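Long-range contact in transglutaminase elicitor (Phytophthora sojae, PDB 3TW5), which probably catalyses the cross-linking of proteins through glutamine and lysine side chains, and is an elicitor of plant innate immunity: residues W124-I136 with F220-P234. The protein carries 1 engineered substitution. Sequence-based numbering, arbitrary orientation.
Sequences WFGISHAWSPAAI and FVADVTAGAEVWNQP. Engineered in segment 124-136: Ser128 (natural residue Cys).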
ATOM      1  N   TRP A 124     -10.684   1.686 -10.587  1.00 57.62           N
ATOM      2  CA  TRP A 124      -9.654   1.829  -9.562  1.00 56.77           C
ATOM      3  C   TRP A 124     -10.148   1.492  -8.152  1.00 56.07           C
ATOM      4  O   TRP A 124      -9.343   1.214  -7.258  1.00 56.02           O
ATOM      5  CB  TRP A 124      -9.017   3.220  -9.617  1.00 57.01           C
ATOM      6  CG  TRP A 124      -9.909   4.340  -9.173  1.00 57.20           C
ATOM      7  CD1 TRP A 124     -10.787   5.045  -9.945  1.00 57.28           C
ATOM      8  CD2 TRP A 124      -9.989   4.900  -7.856  1.00 57.39           C
ATOM      9  NE1 TRP A 124     -11.417   6.004  -9.189  1.00 57.44           N
ATOM     10  CE2 TRP A 124     -10.946   5.938  -7.902  1.00 57.51           C
ATOM     11  CE3 TRP A 124      -9.350   4.620  -6.637  1.00 57.51           C
ATOM     12  CZ2 TRP A 124     -11.281   6.704  -6.775  1.00 57.65           C
ATOM     13  CZ3 TRP A 124      -9.682   5.381  -5.515  1.00 57.61           C
ATOM     14  CH2 TRP A 124     -10.641   6.410  -5.594  1.00 57.77           C
ATOM     15  N   PHE A 125     -11.469   1.524  -7.964  1.00 54.96           N
ATOM     16  CA  PHE A 125     -12.114   1.121  -6.710  1.00 53.79           C
ATOM     17  C   PHE A 125     -11.658  -0.279  -6.320  1.00 52.95           C
ATOM     18  O   PHE A 125     -11.753  -1.210  -7.122  1.00 52.97           O
ATOM     19  CB  PHE A 125     -13.638   1.122  -6.874  1.00 53.93           C
ATOM     20  CG  PHE A 125     -14.279   2.484  -6.782  1.00 53.99           C
ATOM     21  CD1 PHE A 125     -15.645   2.591  -6.540  1.00 54.09           C
ATOM     22  CD2 PHE A 125     -13.536   3.654  -6.932  1.00 54.09           C
ATOM     23  CE1 PHE A 125     -16.262   3.838  -6.454  1.00 54.16           C
ATOM     24  CE2 PHE A 125     -14.145   4.905  -6.843  1.00 54.07           C
ATOM     25  CZ  PHE A 125     -15.508   4.997  -6.603  1.00 54.07           C
ATOM     26  N   GLY A 126     -11.157  -0.424  -5.097  1.00 51.85           N
ATOM     27  CA  GLY A 126     -10.670  -1.714  -4.620  1.00 50.27           C
ATOM     28  C   GLY A 126     -10.251  -1.723  -3.163  1.00 49.32           C
ATOM     29  O   GLY A 126     -10.678  -0.879  -2.373  1.00 49.22           O
ATOM     30  N   ILE A 127      -9.411  -2.690  -2.811  1.00 48.23           N
ATOM     31  CA  ILE A 127      -8.961  -2.869  -1.434  1.00 47.09           C
ATOM     32  C   ILE A 127      -7.430  -2.861  -1.309  1.00 46.48           C
ATOM     33  O   ILE A 127      -6.846  -3.679  -0.590  1.00 46.29           O
ATOM     34  CB  ILE A 127      -9.568  -4.149  -0.787  1.00 47.12           C
ATOM     35  CG1 ILE A 127      -9.300  -5.386  -1.653  1.00 46.96           C
ATOM     36  CG2 ILE A 127     -11.062  -3.970  -0.549  1.00 47.07           C
ATOM     37  CD1 ILE A 127      -9.413  -6.695  -0.907  1.00 46.95           C
ATOM     38  N   SER A 128      -6.788  -1.926  -2.008  1.00 45.53           N
ATOM     39  CA  SER A 128      -5.334  -1.757  -1.936  1.00 44.61           C
ATOM     40  C   SER A 128      -4.899  -1.362  -0.528  1.00 44.01           C
ATOM     41  O   SER A 128      -3.808  -1.723  -0.082  1.00 43.73           O
ATOM     42  CB  SER A 128      -4.860  -0.707  -2.943  1.00 44.73           C
ATOM     43  OG  SER A 128      -5.330   0.585  -2.595  1.00 44.48           O
ATOM     44  N   HIS A 129      -5.771  -0.622   0.155  1.00 43.15           N
ATOM     45  CA  HIS A 129      -5.569  -0.206   1.543  1.00 42.44           C
ATOM     46  C   HIS A 129      -5.578  -1.395   2.502  1.00 42.03           C
ATOM     47  O   HIS A 129      -5.087  -1.297   3.627  1.00 41.96           O
ATOM     48  CB  HIS A 129      -6.665   0.776   1.951  1.00 42.39           C
ATOM     49  CG  HIS A 129      -8.047   0.208   1.849  1.00 42.36           C
ATOM     50  ND1 HIS A 129      -8.833   0.361   0.728  1.00 42.29           N
ATOM     51  CD2 HIS A 129      -8.774  -0.528   2.723  1.00 42.21           C
ATOM     52  CE1 HIS A 129      -9.990  -0.251   0.918  1.00 42.25           C
ATOM     53  NE2 HIS A 129      -9.977  -0.800   2.120  1.00 42.07           N
ATOM     54  N   ALA A 130      -6.154  -2.508   2.050  1.00 41.42           N
ATOM     55  CA  ALA A 130      -6.264  -3.721   2.852  1.00 40.84           C
ATOM     56  C   ALA A 130      -5.173  -4.735   2.517  1.00 40.56           C
ATOM     57  O   ALA A 130      -4.649  -5.405   3.411  1.00 40.52           O
ATOM     58  CB  ALA A 130      -7.634  -4.337   2.675  1.00 40.88           C
ATOM     59  N   TRP A 131      -4.840  -4.848   1.231  1.00 40.03           N
ATOM     60  CA  TRP A 131      -3.781  -5.744   0.772  1.00 39.39           C
ATOM     61  C   TRP A 131      -2.407  -5.335   1.303  1.00 39.21           C
ATOM     62  O   TRP A 131      -1.637  -6.183   1.766  1.00 39.14           O
ATOM     63  CB  TRP A 131      -3.761  -5.828  -0.759  1.00 39.37           C
ATOM     64  CG  TRP A 131      -2.402  -6.129  -1.328  1.00 39.24           C
ATOM     65  CD1 TRP A 131      -1.683  -7.280  -1.172  1.00 39.30           C
ATOM     66  CD2 TRP A 131      -1.596  -5.260  -2.130  1.00 39.24           C
ATOM     67  NE1 TRP A 131      -0.480  -7.182  -1.824  1.00 39.13           N
ATOM     68  CE2 TRP A 131      -0.400  -5.953  -2.424  1.00 39.26           C
ATOM     69  CE3 TRP A 131      -1.768  -3.964  -2.634  1.00 39.39           C
ATOM     70  CZ2 TRP A 131       0.621  -5.394  -3.200  1.00 39.29           C
ATOM     71  CZ3 TRP A 131      -0.752  -3.406  -3.407  1.00 39.42           C
ATOM     72  CH2 TRP A 131       0.427  -4.123  -3.683  1.00 39.37           C
ATOM     73  N   SER A 132      -2.108  -4.038   1.232  1.00 38.79           N
ATOM     74  CA  SER A 132      -0.800  -3.509   1.628  1.00 38.46           C
ATOM     75  C   SER A 132      -0.370  -3.898   3.049  1.00 38.23           C
ATOM     76  O   SER A 132       0.716  -4.451   3.227  1.00 38.19           O
ATOM     77  CB  SER A 132      -0.746  -1.993   1.439  1.00 38.42           C
ATOM     78  OG  SER A 132      -1.118  -1.635   0.123  1.00 38.69           O
ATOM     79  N   PRO A 133      -1.215  -3.621   4.066  1.00 38.06           N
ATOM     80  CA  PRO A 133      -0.837  -4.030   5.417  1.00 37.88           C
ATOM     81  C   PRO A 133      -0.791  -5.547   5.587  1.00 37.79           C
ATOM     82  O   PRO A 133      -0.014  -6.044   6.399  1.00 37.71           O
ATOM     83  CB  PRO A 133      -1.937  -3.423   6.293  1.00 37.93           C
ATOM     84  CG  PRO A 133      -3.080  -3.210   5.384  1.00 37.96           C
ATOM     85  CD  PRO A 133      -2.483  -2.867   4.067  1.00 37.99           C
ATOM     86  N   ALA A 134      -1.610  -6.270   4.824  1.00 37.81           N
ATOM     87  CA  ALA A 134      -1.590  -7.730   4.841  1.00 37.91           C
ATOM     88  C   ALA A 134      -0.288  -8.248   4.236  1.00 38.17           C
ATOM     89  O   ALA A 134       0.308  -9.194   4.753  1.00 38.20           O
ATOM     90  CB  ALA A 134      -2.788  -8.294   4.110  1.00 37.80           C
ATOM     91  N   ALA A 135       0.160  -7.609   3.156  1.00 38.40           N
ATOM     92  CA  ALA A 135       1.448  -7.923   2.540  1.00 38.61           C
ATOM     93  C   ALA A 135       2.599  -7.805   3.540  1.00 38.80           C
ATOM     94  O   ALA A 135       3.479  -8.667   3.591  1.00 38.92           O
ATOM     95  CB  ALA A 135       1.689  -7.031   1.343  1.00 38.56           C
ATOM     96  N   ILE A 136       2.571  -6.747   4.345  1.00 39.06           N
ATOM     97  CA  ILE A 136       3.590  -6.512   5.363  1.00 39.36           C
ATOM     98  C   ILE A 136       3.468  -7.503   6.525  1.00 39.70           C
ATOM     99  O   ILE A 136       4.353  -8.338   6.724  1.00 39.96           O
ATOM    100  CB  ILE A 136       3.549  -5.053   5.891  1.00 39.22           C
ATOM    101  CG1 ILE A 136       3.780  -4.062   4.745  1.00 39.16           C
ATOM    102  CG2 ILE A 136       4.571  -4.851   7.013  1.00 39.08           C
ATOM    103  CD1 ILE A 136       3.282  -2.658   5.023  1.00 38.83           C
ATOM    104  N   PHE A 220       6.394   0.595   5.769  1.00 45.77           N
ATOM    105  CA  PHE A 220       5.113   1.305   5.795  1.00 45.98           C
ATOM    106  C   PHE A 220       4.340   1.196   4.481  1.00 46.38           C
ATOM    107  O   PHE A 220       4.779   0.530   3.544  1.00 46.42           O
ATOM    108  CB  PHE A 220       5.314   2.779   6.178  1.00 45.76           C
ATOM    109  CG  PHE A 220       6.322   3.506   5.325  1.00 45.52           C
ATOM    110  CD1 PHE A 220       5.963   4.036   4.091  1.00 45.33           C
ATOM    111  CD2 PHE A 220       7.630   3.676   5.768  1.00 45.37           C
ATOM    112  CE1 PHE A 220       6.895   4.711   3.305  1.00 45.13           C
ATOM    113  CE2 PHE A 220       8.563   4.353   4.993  1.00 45.09           C
ATOM    114  CZ  PHE A 220       8.197   4.869   3.758  1.00 45.05           C
ATOM    115  N   VAL A 221       3.182   1.853   4.435  1.00 47.08           N
ATOM    116  CA  VAL A 221       2.339   1.915   3.243  1.00 47.75           C
ATOM    117  C   VAL A 221       2.314   3.355   2.736  1.00 48.53           C
ATOM    118  O   VAL A 221       2.182   4.294   3.525  1.00 48.58           O
ATOM    119  CB  VAL A 221       0.894   1.446   3.544  1.00 47.50           C
ATOM    120  CG1 VAL A 221       0.055   1.436   2.282  1.00 47.40           C
ATOM    121  CG2 VAL A 221       0.891   0.067   4.180  1.00 47.41           C
ATOM    122  N   ALA A 222       2.447   3.521   1.420  1.00 49.63           N
ATOM    123  CA  ALA A 222       2.517   4.845   0.806  1.00 50.89           C
ATOM    124  C   ALA A 222       1.520   5.021  -0.333  1.00 51.79           C
ATOM    125  O   ALA A 222       1.199   4.063  -1.036  1.00 51.98           O
ATOM    126  CB  ALA A 222       3.926   5.114   0.310  1.00 50.63           C
ATOM    127  N   ASP A 223       1.026   6.249  -0.496  1.00 53.17           N
ATOM    128  CA  ASP A 223       0.275   6.630  -1.688  1.00 54.59           C
ATOM    129  C   ASP A 223       1.263   7.182  -2.692  1.00 55.45           C
ATOM    130  O   ASP A 223       1.855   8.235  -2.471  1.00 55.76           O
ATOM    131  CB  ASP A 223      -0.799   7.675  -1.372  1.00 54.62           C
ATOM    132  CG  ASP A 223      -1.596   8.103  -2.611  1.00 55.01           C
ATOM    133  OD1 ASP A 223      -1.488   7.446  -3.672  1.00 55.00           O
ATOM    134  OD2 ASP A 223      -2.341   9.103  -2.519  1.00 55.34           O
ATOM    135  N   VAL A 224       1.432   6.472  -3.801  1.00 56.72           N
ATOM    136  CA  VAL A 224       2.489   6.793  -4.758  1.00 57.92           C
ATOM    137  C   VAL A 224       1.998   7.489  -6.032  1.00 58.74           C
ATOM    138  O   VAL A 224       2.796   7.799  -6.919  1.00 59.01           O
ATOM    139  CB  VAL A 224       3.319   5.540  -5.123  1.00 57.85           C
ATOM    140  CG1 VAL A 224       4.099   5.053  -3.911  1.00 57.87           C
ATOM    141  CG2 VAL A 224       2.420   4.436  -5.679  1.00 57.94           C
ATOM    142  N   THR A 225       0.693   7.740  -6.119  1.00 59.92           N
ATOM    143  CA  THR A 225       0.121   8.404  -7.297  1.00 60.97           C
ATOM    144  C   THR A 225       0.193   9.928  -7.228  1.00 61.47           C
ATOM    145  O   THR A 225       0.548  10.574  -8.220  1.00 61.75           O
ATOM    146  CB  THR A 225      -1.341   7.975  -7.574  1.00 61.01           C
ATOM    147  OG1 THR A 225      -2.100   8.001  -6.356  1.00 61.23           O
ATOM    148  CG2 THR A 225      -1.377   6.578  -8.179  1.00 61.23           C
ATOM    149  N   ALA A 226      -0.149  10.487  -6.062  1.00 62.11           N
ATOM    150  CA  ALA A 226      -0.261  11.945  -5.857  1.00 62.58           C
ATOM    151  C   ALA A 226      -1.288  12.612  -6.786  1.00 62.83           C
ATOM    152  O   ALA A 226      -1.400  13.842  -6.821  1.00 62.89           O
ATOM    153  CB  ALA A 226       1.110  12.634  -5.967  1.00 62.55           C
ATOM    154  N   GLY A 227      -2.026  11.788  -7.533  1.00 63.15           N
ATOM    155  CA  GLY A 227      -3.109  12.251  -8.399  1.00 63.29           C
ATOM    156  C   GLY A 227      -4.431  12.316  -7.652  1.00 63.38           C
ATOM    157  O   GLY A 227      -4.457  12.469  -6.422  1.00 63.40           O
ATOM    158  N   ALA A 228      -5.530  12.199  -8.398  1.00 63.33           N
ATOM    159  CA  ALA A 228      -6.873  12.253  -7.816  1.00 63.19           C
ATOM    160  C   ALA A 228      -7.158  11.018  -6.960  1.00 63.05           C
ATOM    161  O   ALA A 228      -7.469  11.133  -5.769  1.00 63.07           O
ATOM    162  CB  ALA A 228      -7.931  12.414  -8.916  1.00 63.23           C
ATOM    163  N   GLU A 229      -7.028   9.842  -7.571  1.00 62.65           N
ATOM    164  CA  GLU A 229      -7.318   8.572  -6.911  1.00 62.17           C
ATOM    165  C   GLU A 229      -6.257   8.170  -5.882  1.00 61.67           C
ATOM    166  O   GLU A 229      -5.079   8.518  -6.009  1.00 61.65           O
ATOM    167  CB  GLU A 229      -7.511   7.465  -7.950  1.00 62.35           C
ATOM    168  CG  GLU A 229      -6.371   7.330  -8.953  1.00 62.83           C
ATOM    169  CD  GLU A 229      -6.792   6.602 -10.215  1.00 63.16           C
ATOM    170  OE1 GLU A 229      -6.194   5.547 -10.517  1.00 63.41           O
ATOM    171  OE2 GLU A 229      -7.721   7.081 -10.901  1.00 63.23           O
ATOM    172  N   VAL A 230      -6.703   7.436  -4.865  1.00 60.94           N
ATOM    173  CA  VAL A 230      -5.846   6.966  -3.781  1.00 60.09           C
ATOM    174  C   VAL A 230      -5.328   5.560  -4.103  1.00 59.46           C
ATOM    175  O   VAL A 230      -6.114   4.650  -4.376  1.00 59.41           O
ATOM    176  CB  VAL A 230      -6.613   6.971  -2.424  1.00 60.26           C
ATOM    177  CG1 VAL A 230      -5.748   6.422  -1.291  1.00 60.16           C
ATOM    178  CG2 VAL A 230      -7.109   8.381  -2.087  1.00 60.24           C
ATOM    179  N   TRP A 231      -4.006   5.399  -4.082  1.00 58.47           N
ATOM    180  CA  TRP A 231      -3.377   4.094  -4.276  1.00 57.45           C
ATOM    181  C   TRP A 231      -2.475   3.741  -3.108  1.00 56.33           C
ATOM    182  O   TRP A 231      -1.646   4.546  -2.696  1.00 56.33           O
ATOM    183  CB  TRP A 231      -2.573   4.056  -5.578  1.00 58.02           C
ATOM    184  CG  TRP A 231      -3.374   3.627  -6.768  1.00 59.06           C
ATOM    185  CD1 TRP A 231      -3.689   4.383  -7.866  1.00 59.62           C
ATOM    186  CD2 TRP A 231      -3.973   2.340  -6.983  1.00 59.65           C
ATOM    187  NE1 TRP A 231      -4.440   3.646  -8.754  1.00 60.01           N
ATOM    188  CE2 TRP A 231      -4.631   2.390  -8.236  1.00 60.05           C
ATOM    189  CE3 TRP A 231      -4.017   1.152  -6.243  1.00 59.59           C
ATOM    190  CZ2 TRP A 231      -5.326   1.295  -8.762  1.00 60.01           C
ATOM    191  CZ3 TRP A 231      -4.708   0.068  -6.765  1.00 59.85           C
ATOM    192  CH2 TRP A 231      -5.353   0.148  -8.014  1.00 59.89           C
ATOM    193  N   ASN A 232      -2.641   2.534  -2.578  1.00 54.77           N
ATOM    194  CA  ASN A 232      -1.812   2.055  -1.478  1.00 53.11           C
ATOM    195  C   ASN A 232      -0.891   0.933  -1.923  1.00 52.07           C
ATOM    196  O   ASN A 232      -1.332  -0.029  -2.552  1.00 51.85           O
ATOM    197  CB  ASN A 232      -2.675   1.587  -0.306  1.00 53.29           C
ATOM    198  CG  ASN A 232      -3.399   2.725   0.378  1.00 53.02           C
ATOM    199  OD1 ASN A 232      -2.953   3.224   1.408  1.00 53.09           O
ATOM    200  ND2 ASN A 232      -4.522   3.142  -0.192  1.00 53.08           N
ATOM    201  N   GLN A 233       0.391   1.073  -1.600  1.00 50.61           N
ATOM    202  CA  GLN A 233       1.397   0.061  -1.913  1.00 49.23           C
ATOM    203  C   GLN A 233       2.278  -0.155  -0.687  1.00 48.28           C
ATOM    204  O   GLN A 233       2.660   0.814  -0.030  1.00 48.22           O
ATOM    205  CB  GLN A 233       2.278   0.495  -3.094  1.00 49.29           C
ATOM    206  CG  GLN A 233       1.569   1.214  -4.250  1.00 49.12           C
ATOM    207  CD  GLN A 233       0.735   0.293  -5.119  1.00 49.02           C
ATOM    208  OE1 GLN A 233       1.034  -0.891  -5.264  1.00 48.98           O
ATOM    209  NE2 GLN A 233      -0.320   0.840  -5.711  1.00 49.22           N
ATOM    210  N   PRO A 234       2.607  -1.423  -0.371  1.00 47.28           N
ATOM    211  CA  PRO A 234       3.550  -1.682   0.714  1.00 46.55           C
ATOM    212  C   PRO A 234       4.987  -1.436   0.256  1.00 45.91           C
ATOM    213  O   PRO A 234       5.384  -1.899  -0.816  1.00 45.91           O
ATOM    214  CB  PRO A 234       3.326  -3.162   1.023  1.00 46.52           C
ATOM    215  CG  PRO A 234       2.871  -3.748  -0.260  1.00 46.68           C
ATOM    216  CD  PRO A 234       2.111  -2.670  -0.982  1.00 47.19           C
TER
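A helix N-terminus packed on an antiparallel sheet, consistent with the papain-like fold of the Peptidase_CA clan, brings Ser128, an engineered replacement of the natural cysteine, against Asn232. Helix 128-136 and strand 232-234 run almost parallel, their axes 8° apart and approaching to 6.9 Å. With OG held between its backbone N and carbonyl carbon (chi1 67°), Ser128 receives a weak hydrogen bond from Asn232 N to OG, 3.3 Å long. One turn on, Ser132 OG donates to Ser128 O at 2.7 Å, and Ser132 N reaches that oxygen from the opposite face of its plane. At chi1 -53° the Ser132 hydroxyl thus bonds back to its own helix, although OG lies 3.1 Å from Asn232 O, while Ser132 CB rests on Val221 CG1 at 3.6 Å.

Further along, Pro234 CD lies over one face of the Trp131 indole, toward the rim, 3.5 Å from CH2 of that ring, a CH-pi contact. Ile136 CD1 meets Val221 CG2 at 3.7 Å. Before the helix, Glu229 CB sits over the six-membered ring of Trp124, whose opposite face carries Phe125. The Glu229 carboxylate, near the Trp124 plane in tilt, also accepts from Trp231 NE1 through the anti lone pair of OE1, at 3.1 Å.

Several side chains have a second hold: His129 NE2 bonds Asp166 of helix 154-167, Asn232 OD1 bonds Trp334 NE1, and Trp131 NE1 bonds Trp37 O. The helix is thus set between helix 154-167 and the sheet, where strand 221-223 pairs antiparallel with both 232-246 and 333-336.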